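Local coordinates for protein tryptophan--tRNA ligase (PDB 2YY5) that probably attaches tryptophan to its cognate tRNA in an ATP-dependent reaction, as a homodimeric class I aminoacyl-tRNA synthetase, at residues Y22-Q27 and A257-E261; M26-I30 and T67-L73. The protein carries 1 engineered substitution. The contacts are given in a common frame with arbitrary orientation. Numbering follows the deposited sequence.

Interaction 1. Residues Y22-Q27 and A257-E261. With WSA (5'-O-[(L-tryptophylamino)sulfonyl]adenosine), chain J.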
ATOM      1  N   TYR B  22      20.715  -6.210 -18.317  1.00 21.48           N
ATOM      2  CA  TYR B  22      21.551  -5.283 -19.072  1.00 26.25           C
ATOM      3  C   TYR B  22      21.014  -5.113 -20.490  1.00 26.77           C
ATOM      4  O   TYR B  22      20.726  -4.002 -20.936  1.00 24.60           O
ATOM      5  CB  TYR B  22      23.011  -5.769 -19.142  1.00 21.49           C
ATOM      6  CG  TYR B  22      23.916  -4.776 -19.853  1.00 20.29           C
ATOM      7  CD1 TYR B  22      24.350  -3.617 -19.209  1.00 23.13           C
ATOM      8  CD2 TYR B  22      24.253  -4.943 -21.201  1.00 19.18           C
ATOM      9  CE1 TYR B  22      25.082  -2.640 -19.884  1.00 19.29           C
ATOM     10  CE2 TYR B  22      24.987  -3.967 -21.890  1.00 18.48           C
ATOM     11  CZ  TYR B  22      25.394  -2.820 -21.219  1.00 21.94           C
ATOM     12  OH  TYR B  22      26.088  -1.836 -21.872  1.00 21.76           O
ATOM     13  N   LEU B  23      20.876  -6.229 -21.188  1.00 21.26           N
ATOM     14  CA  LEU B  23      20.390  -6.204 -22.550  1.00 23.20           C
ATOM     15  C   LEU B  23      18.918  -5.801 -22.628  1.00 28.27           C
ATOM     16  O   LEU B  23      18.490  -5.153 -23.591  1.00 24.53           O
ATOM     17  CB  LEU B  23      20.629  -7.577 -23.201  1.00 21.32           C
ATOM     18  CG  LEU B  23      21.895  -7.728 -24.071  1.00 23.24           C
ATOM     19  CD1 LEU B  23      23.002  -6.812 -23.574  1.00 21.23           C
ATOM     20  CD2 LEU B  23      22.362  -9.181 -24.079  1.00 18.79           C
ATOM     21  N   GLY B  24      18.149  -6.156 -21.605  1.00 24.36           N
ATOM     22  CA  GLY B  24      16.738  -5.826 -21.619  1.00 22.03           C
ATOM     23  C   GLY B  24      16.397  -4.349 -21.577  1.00 25.81           C
ATOM     24  O   GLY B  24      15.484  -3.904 -22.281  1.00 24.28           O
ATOM     25  N   VAL B  25      17.123  -3.586 -20.761  1.00 24.19           N
ATOM     26  CA  VAL B  25      16.846  -2.161 -20.603  1.00 20.49           C
ATOM     27  C   VAL B  25      18.060  -1.275 -20.384  1.00 17.89           C
ATOM     28  O   VAL B  25      18.148  -0.198 -20.960  1.00 18.48           O
ATOM     29  CB  VAL B  25      15.879  -1.908 -19.416  1.00 21.94           C
ATOM     30  CG1 VAL B  25      14.510  -2.454 -19.736  1.00 29.80           C
ATOM     31  CG2 VAL B  25      16.418  -2.570 -18.149  1.00 25.41           C
ATOM     32  N   MET B  26      18.980  -1.716 -19.534  1.00 17.08           N
ATOM     33  CA  MET B  26      20.175  -0.934 -19.236  1.00 22.54           C
ATOM     34  C   MET B  26      20.924  -0.408 -20.451  1.00 24.27           C
ATOM     35  O   MET B  26      21.172   0.791 -20.552  1.00 27.80           O
ATOM     36  CB  MET B  26      21.135  -1.745 -18.361  1.00 22.69           C
ATOM     37  CG  MET B  26      20.650  -1.898 -16.943  1.00 17.46           C
ATOM     38  SD  MET B  26      21.775  -2.782 -15.858  1.00 19.82           S
ATOM     39  CE  MET B  26      20.671  -3.065 -14.457  1.00 19.71           C
ATOM     40  N   GLN B  27      21.284  -1.299 -21.370  1.00 28.32           N
ATOM     41  CA  GLN B  27      22.023  -0.919 -22.574  1.00 31.82           C
ATOM     42  C   GLN B  27      21.394   0.206 -23.399  1.00 32.42           C
ATOM     43  O   GLN B  27      22.105   1.055 -23.941  1.00 34.04           O
ATOM     44  CB  GLN B  27      22.233  -2.142 -23.482  1.00 31.19           C
ATOM     45  CG  GLN B  27      22.624  -1.782 -24.914  1.00 32.24           C
ATOM     46  CD  GLN B  27      22.805  -2.986 -25.811  1.00 30.77           C
ATOM     47  OE1 GLN B  27      23.860  -3.614 -25.813  1.00 33.60           O
ATOM     48  NE2 GLN B  27      21.768  -3.319 -26.576  1.00 37.73           N
ATOM     49  N   ALA B 257      24.059  -8.064 -29.920  1.00 23.84           N
ATOM     50  CA  ALA B 257      23.819  -6.918 -29.053  1.00 21.60           C
ATOM     51  C   ALA B 257      25.106  -6.417 -28.389  1.00 24.56           C
ATOM     52  O   ALA B 257      25.273  -5.214 -28.165  1.00 30.60           O
ATOM     53  CB  ALA B 257      22.784  -7.288 -27.984  1.00  8.78           C
ATOM     54  N   LEU B 258      26.015  -7.332 -28.076  1.00 23.80           N
ATOM     55  CA  LEU B 258      27.266  -6.952 -27.433  1.00 21.69           C
ATOM     56  C   LEU B 258      28.248  -6.284 -28.384  1.00 20.28           C
ATOM     57  O   LEU B 258      29.073  -5.475 -27.966  1.00 20.06           O
ATOM     58  CB  LEU B 258      27.915  -8.177 -26.791  1.00 24.11           C
ATOM     59  CG  LEU B 258      27.102  -8.841 -25.682  1.00 19.83           C
ATOM     60  CD1 LEU B 258      27.909 -10.004 -25.099  1.00 22.12           C
ATOM     61  CD2 LEU B 258      26.766  -7.818 -24.596  1.00  9.44           C
ATOM     62  N   LEU B 259      28.149  -6.617 -29.665  1.00 21.18           N
ATOM     63  CA  LEU B 259      29.034  -6.049 -30.667  1.00 22.32           C
ATOM     64  C   LEU B 259      28.803  -4.558 -30.911  1.00 28.40           C
ATOM     65  O   LEU B 259      29.691  -3.876 -31.419  1.00 34.40           O
ATOM     66  CB  LEU B 259      28.899  -6.833 -31.968  1.00 20.57           C
ATOM     67  CG  LEU B 259      29.293  -8.309 -31.826  1.00 24.01           C
ATOM     68  CD1 LEU B 259      29.033  -9.054 -33.123  1.00 22.00           C
ATOM     69  CD2 LEU B 259      30.761  -8.401 -31.429  1.00 27.06           C
ATOM     70  N   LYS B 260      27.623  -4.051 -30.545  1.00 30.62           N
ATOM     71  CA  LYS B 260      27.292  -2.631 -30.721  1.00 28.74           C
ATOM     72  C   LYS B 260      28.080  -1.807 -29.705  1.00 28.63           C
ATOM     73  O   LYS B 260      28.262  -0.601 -29.864  1.00 35.45           O
ATOM     74  CB  LYS B 260      25.797  -2.363 -30.468  1.00 25.73           C
ATOM     75  CG  LYS B 260      24.838  -3.435 -30.937  1.00 37.29           C
ATOM     76  CD  LYS B 260      23.435  -3.228 -30.352  1.00 41.01           C
ATOM     77  CE  LYS B 260      22.705  -2.073 -31.014  1.00 46.10           C
ATOM     78  NZ  LYS B 260      22.490  -2.313 -32.471  1.00 52.33           N
ATOM     79  N   GLU B 261      28.532  -2.466 -28.651  1.00 28.41           N
ATOM     80  CA  GLU B 261      29.272  -1.802 -27.589  1.00 32.58           C
ATOM     81  C   GLU B 261      30.649  -1.311 -28.052  1.00 32.25           C
ATOM     82  O   GLU B 261      31.299  -1.969 -28.864  1.00 33.31           O
ATOM     83  CB  GLU B 261      29.438  -2.774 -26.416  1.00 31.79           C
ATOM     84  CG  GLU B 261      29.443  -2.107 -25.057  1.00 38.05           C
ATOM     85  CD  GLU B 261      28.049  -1.751 -24.574  1.00 34.88           C
ATOM     86  OE1 GLU B 261      27.940  -0.813 -23.763  1.00 38.50           O
ATOM     87  OE2 GLU B 261      27.070  -2.411 -24.988  1.00 34.43           O
TER
HETATM   88  CD2 WSA J1351       9.163  -1.398 -12.927  1.00  8.48           C
HETATM   89  CE3 WSA J1351       9.669  -1.377 -14.222  1.00 13.39           C
HETATM   90  CZ3 WSA J1351       9.195  -0.437 -15.128  1.00  7.01           C
HETATM   91  CH2 WSA J1351       8.218   0.476 -14.738  1.00  7.52           C
HETATM   92  CZ2 WSA J1351       7.713   0.451 -13.444  1.00  8.15           C
HETATM   93  CE2 WSA J1351       8.188  -0.489 -12.538  1.00 10.33           C
HETATM   94  N11 WSA J1351       7.911  -0.727 -11.258  1.00  8.53           N
HETATM   95  CD1 WSA J1351       8.660  -1.734 -10.821  1.00  9.92           C
HETATM   96  CG  WSA J1351       9.441  -2.173 -11.807  1.00  7.70           C
HETATM   97  CB  WSA J1351      10.461  -3.306 -11.710  1.00 12.19           C
HETATM   98  CA  WSA J1351      10.109  -4.462 -12.650  1.00 17.01           C
HETATM   99  NH3 WSA J1351       8.769  -4.981 -12.348  1.00  5.23           N
HETATM  100  C   WSA J1351      11.144  -5.575 -12.470  1.00 18.47           C
HETATM  101  O   WSA J1351      11.087  -6.321 -11.498  1.00 36.46           O
HETATM  102  NS  WSA J1351      12.087  -5.683 -13.400  1.00 26.68           N
HETATM  103  S   WSA J1351      13.368  -6.505 -12.814  1.00 28.05           S
HETATM  104  O1S WSA J1351      13.941  -5.786 -11.629  1.00 10.99           O
HETATM  105  O2S WSA J1351      12.947  -7.878 -12.380  1.00 20.32           O
HETATM  106  O5' WSA J1351      14.321  -6.567 -13.880  1.00 17.98           O
HETATM  107  C5' WSA J1351      14.713  -5.345 -14.516  1.00  8.26           C
HETATM  108  C4' WSA J1351      14.458  -5.307 -16.026  1.00 17.17           C
HETATM  109  O4' WSA J1351      15.126  -6.411 -16.661  1.00 10.38           O
HETATM  110  C3' WSA J1351      12.980  -5.411 -16.409  1.00 19.43           C
HETATM  111  O3' WSA J1351      12.709  -4.551 -17.521  1.00 19.60           O
HETATM  112  C2' WSA J1351      12.872  -6.870 -16.847  1.00 23.26           C
HETATM  113  O2' WSA J1351      11.793  -7.015 -17.777  1.00 20.23           O
HETATM  114  C1' WSA J1351      14.199  -6.986 -17.594  1.00 10.25           C
HETATM  115  N9  WSA J1351      14.535  -8.413 -17.815  1.00 16.91           N
HETATM  116  C8  WSA J1351      14.571  -9.343 -16.864  1.00 12.79           C
HETATM  117  N7  WSA J1351      14.964 -10.503 -17.385  1.00 17.08           N
HETATM  118  C5  WSA J1351      15.182 -10.308 -18.685  1.00 11.42           C
HETATM  119  C4  WSA J1351      14.898  -8.977 -18.959  1.00 13.77           C
HETATM  120  N3  WSA J1351      15.039  -8.526 -20.216  1.00 14.55           N
HETATM  121  C2  WSA J1351      15.444  -9.333 -21.182  1.00 11.78           C
HETATM  122  N1  WSA J1351      15.724 -10.603 -20.951  1.00 19.08           N
HETATM  123  C6  WSA J1351      15.606 -11.123 -19.720  1.00 19.36           C
HETATM  124  N6  WSA J1351      15.905 -12.401 -19.487  1.00 22.81           N

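Interaction 2. Residues M26-I30 and T67-L73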
ATOM      1  N   MET B  26      18.980  -1.716 -19.534  1.00 17.08           N
ATOM      2  CA  MET B  26      20.175  -0.934 -19.236  1.00 22.54           C
ATOM      3  C   MET B  26      20.924  -0.408 -20.451  1.00 24.27           C
ATOM      4  O   MET B  26      21.172   0.791 -20.552  1.00 27.80           O
ATOM      5  CB  MET B  26      21.135  -1.745 -18.361  1.00 22.69           C
ATOM      6  CG  MET B  26      20.650  -1.898 -16.943  1.00 17.46           C
ATOM      7  SD  MET B  26      21.775  -2.782 -15.858  1.00 19.82           S
ATOM      8  CE  MET B  26      20.671  -3.065 -14.457  1.00 19.71           C
ATOM      9  N   GLN B  27      21.284  -1.299 -21.370  1.00 28.32           N
ATOM     10  CA  GLN B  27      22.023  -0.919 -22.574  1.00 31.82           C
ATOM     11  C   GLN B  27      21.394   0.206 -23.399  1.00 32.42           C
ATOM     12  O   GLN B  27      22.105   1.055 -23.941  1.00 34.04           O
ATOM     13  CB  GLN B  27      22.233  -2.142 -23.482  1.00 31.19           C
ATOM     14  CG  GLN B  27      22.624  -1.782 -24.914  1.00 32.24           C
ATOM     15  CD  GLN B  27      22.805  -2.986 -25.811  1.00 30.77           C
ATOM     16  OE1 GLN B  27      23.860  -3.614 -25.813  1.00 33.60           O
ATOM     17  NE2 GLN B  27      21.768  -3.319 -26.576  1.00 37.73           N
ATOM     18  N   SER B  28      20.070   0.214 -23.503  1.00 31.34           N
ATOM     19  CA  SER B  28      19.397   1.237 -24.292  1.00 35.42           C
ATOM     20  C   SER B  28      19.158   2.521 -23.511  1.00 34.79           C
ATOM     21  O   SER B  28      18.632   3.496 -24.048  1.00 42.00           O
ATOM     22  CB  SER B  28      18.068   0.699 -24.822  1.00 29.62           C
ATOM     23  OG  SER B  28      17.183   0.428 -23.762  1.00 33.59           O
ATOM     24  N   LEU B  29      19.552   2.521 -22.246  1.00 34.14           N
ATOM     25  CA  LEU B  29      19.384   3.682 -21.378  1.00 32.16           C
ATOM     26  C   LEU B  29      20.145   4.890 -21.903  1.00 32.80           C
ATOM     27  O   LEU B  29      19.704   6.022 -21.746  1.00 32.01           O
ATOM     28  CB  LEU B  29      19.882   3.342 -19.978  1.00 27.87           C
ATOM     29  CG  LEU B  29      18.890   3.450 -18.830  1.00 30.52           C
ATOM     30  CD1 LEU B  29      17.522   2.933 -19.240  1.00 25.42           C
ATOM     31  CD2 LEU B  29      19.453   2.676 -17.654  1.00 26.87           C
ATOM     32  N   ILE B  30      21.293   4.639 -22.523  1.00 33.98           N
ATOM     33  CA  ILE B  30      22.141   5.696 -23.066  1.00 35.81           C
ATOM     34  C   ILE B  30      21.551   6.397 -24.287  1.00 36.73           C
ATOM     35  O   ILE B  30      21.926   7.526 -24.603  1.00 38.02           O
ATOM     36  CB  ILE B  30      23.520   5.132 -23.442  1.00 37.04           C
ATOM     37  CG1 ILE B  30      24.209   4.605 -22.185  1.00 40.93           C
ATOM     38  CG2 ILE B  30      24.361   6.199 -24.129  1.00 32.69           C
ATOM     39  CD1 ILE B  30      25.435   3.785 -22.470  1.00 48.29           C
ATOM     40  N   THR B  67      26.130   0.480 -10.873  1.00 24.09           N
ATOM     41  CA  THR B  67      26.063  -0.216 -12.152  1.00 23.11           C
ATOM     42  C   THR B  67      25.444   0.680 -13.226  1.00 23.14           C
ATOM     43  O   THR B  67      25.965   0.786 -14.338  1.00 22.86           O
ATOM     44  CB  THR B  67      25.228  -1.510 -12.048  1.00 24.41           C
ATOM     45  OG1 THR B  67      25.891  -2.443 -11.184  1.00 27.52           O
ATOM     46  CG2 THR B  67      25.055  -2.143 -13.419  1.00 16.11           C
ATOM     47  N   LEU B  68      24.335   1.332 -12.889  1.00 20.18           N
ATOM     48  CA  LEU B  68      23.654   2.209 -13.836  1.00 21.92           C
ATOM     49  C   LEU B  68      24.544   3.360 -14.291  1.00 20.18           C
ATOM     50  O   LEU B  68      24.476   3.790 -15.441  1.00 21.70           O
ATOM     51  CB  LEU B  68      22.356   2.745 -13.226  1.00 18.81           C
ATOM     52  CG  LEU B  68      21.311   1.664 -12.937  1.00 16.24           C
ATOM     53  CD1 LEU B  68      20.063   2.285 -12.330  1.00 16.25           C
ATOM     54  CD2 LEU B  68      20.974   0.934 -14.235  1.00 19.84           C
ATOM     55  N   LEU B  69      25.380   3.854 -13.384  1.00 25.02           N
ATOM     56  CA  LEU B  69      26.304   4.936 -13.704  1.00 22.61           C
ATOM     57  C   LEU B  69      27.458   4.369 -14.527  1.00 22.06           C
ATOM     58  O   LEU B  69      27.812   4.913 -15.575  1.00 19.00           O
ATOM     59  CB  LEU B  69      26.839   5.574 -12.419  1.00 25.36           C
ATOM     60  CG  LEU B  69      26.154   6.830 -11.860  1.00 29.24           C
ATOM     61  CD1 LEU B  69      24.667   6.782 -12.089  1.00 30.66           C
ATOM     62  CD2 LEU B  69      26.464   6.949 -10.370  1.00 30.18           C
ATOM     63  N   ALA B  70      28.029   3.260 -14.059  1.00 21.78           N
ATOM     64  CA  ALA B  70      29.149   2.624 -14.752  1.00 20.85           C
ATOM     65  C   ALA B  70      28.739   2.283 -16.168  1.00 22.44           C
ATOM     66  O   ALA B  70      29.572   2.121 -17.055  1.00 25.47           O
ATOM     67  CB  ALA B  70      29.569   1.359 -14.033  1.00 13.16           C
ATOM     68  N   VAL B  71      27.438   2.181 -16.375  1.00 25.03           N
ATOM     69  CA  VAL B  71      26.926   1.837 -17.679  1.00 25.16           C
ATOM     70  C   VAL B  71      26.683   3.038 -18.577  1.00 28.86           C
ATOM     71  O   VAL B  71      26.639   2.895 -19.794  1.00 36.77           O
ATOM     72  CB  VAL B  71      25.664   0.993 -17.522  1.00 21.61           C
ATOM     73  CG1 VAL B  71      24.795   1.097 -18.746  1.00 23.24           C
ATOM     74  CG2 VAL B  71      26.077  -0.453 -17.276  1.00 18.05           C
ATOM     75  N   GLY B  72      26.542   4.222 -17.990  1.00 31.61           N
ATOM     76  CA  GLY B  72      26.326   5.406 -18.807  1.00 32.72           C
ATOM     77  C   GLY B  72      25.128   6.275 -18.459  1.00 33.64           C
ATOM     78  O   GLY B  72      24.933   7.328 -19.070  1.00 31.19           O
ATOM     79  N   LEU B  73      24.311   5.844 -17.501  1.00 30.50           N
ATOM     80  CA  LEU B  73      23.157   6.642 -17.100  1.00 29.78           C
ATOM     81  C   LEU B  73      23.747   7.914 -16.499  1.00 29.26           C
ATOM     82  O   LEU B  73      24.488   7.866 -15.508  1.00 24.64           O
ATOM     83  CB  LEU B  73      22.312   5.889 -16.068  1.00 26.11           C
ATOM     84  CG  LEU B  73      20.986   6.535 -15.663  1.00 29.50           C
ATOM     85  CD1 LEU B  73      20.105   6.766 -16.884  1.00 20.10           C
ATOM     86  CD2 LEU B  73      20.283   5.626 -14.667  1.00 33.21           C
TER

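Interaction 1. Residues Y22-Q27 and A257-E261
Leu23 lays its isobutyl group over the last turn of helix 246-259. Its CG is 4.0 Å from Ala257 CB, and its CD1 is 4.0 Å from Leu258 CD2. The CA-to-CB bond of Leu258 points sideways, but its end still reaches this apolar patch. Next to the patch lies a polar group. Tyr22 OH sits 2.8 Å from Glu261 OE1, and OE2 of the same carboxylate lies at the ring edge, near the ring plane. Gln27 also reaches across, and its side chain touches Ala257, Lys260 and Glu261. Helix 19-26 follows the first strand of the class I nucleotide-binding fold, and its start overlaps the predicted 'HIGH' region. Its other side meets the bound tryptophanyl-adenylate analogue: Gly24 CA is 3.5 Å from WSA N3 of the adenine, and Val25 CG1 is 3.5 Å from WSA O3' of the ribose. A CB on residue 24 would clash with N3, so glycine lets the base lie close to the backbone. The turn widens here to a pi-type turn, with Gln27 N hydrogen-bonded to Tyr22 O at 2.8 Å. Leu298 of helix 284-308 touches both Tyr22 and Glu261.

Interaction 2. Residues M26-I30 and T67-L73
Thr67 opens the contact with its methyl: CG2 is 4.1 Å from Met26 SD. Its hydroxyl is engaged elsewhere, with Asp63 O. Leu68 meets two residues through CD2, which is 3.9 Å from Met26 CG and 4.1 Å from Leu29 CD2. One turn on, the CA-to-CB bond of Val71 points toward the other segment, and its CG1 lies 4.1 Å from Met26 O. Val71 O is tight against Ile30 CD1, at 3.1 Å. At Gly72 the chain leaves the helix with phi of 127°. A CB here would jam against the preceding carbonyl O and clash with Ile30 CD1. Ile30 CG1 instead packs 4.1 Å from Gly72 CA. Leu73 CD1 lies 4.0 Å from Leu29 CG, beyond the type I turn Met26-Leu29. Leu73 N is hydrogen-bonded to Leu68 O at 2.9 Å and Gly72 N to Leu69 O at 2.8 Å. Helix 54-71 thus closes in a Schellman motif, before strand 78-82 of the parallel sheet in the class I nucleotide-binding fold.

Interactions 1 and 2 meet at the end of helix 19-26. They share Met26 and Gln27, and their centres are about 9 Å apart. Gln27 faces 257-261, whereas Met26 faces 67-73. The two contacts also touch directly, with Tyr22 CE1 3.5 Å from Val71 CG2. Helix 19-26 is therefore packed against both helix 246-259 and helix 54-71. Gly24 and Val25 of interaction 1 line the WSA pocket, whose ligand is also hydrogen-bonded to Ile193 N. The nearest side-chain atoms of Leu23 and Ile193 are about 3 Å apart. The shared Met26 is set farther back: the nearest atoms of its side chain and WSA are about 6 Å apart.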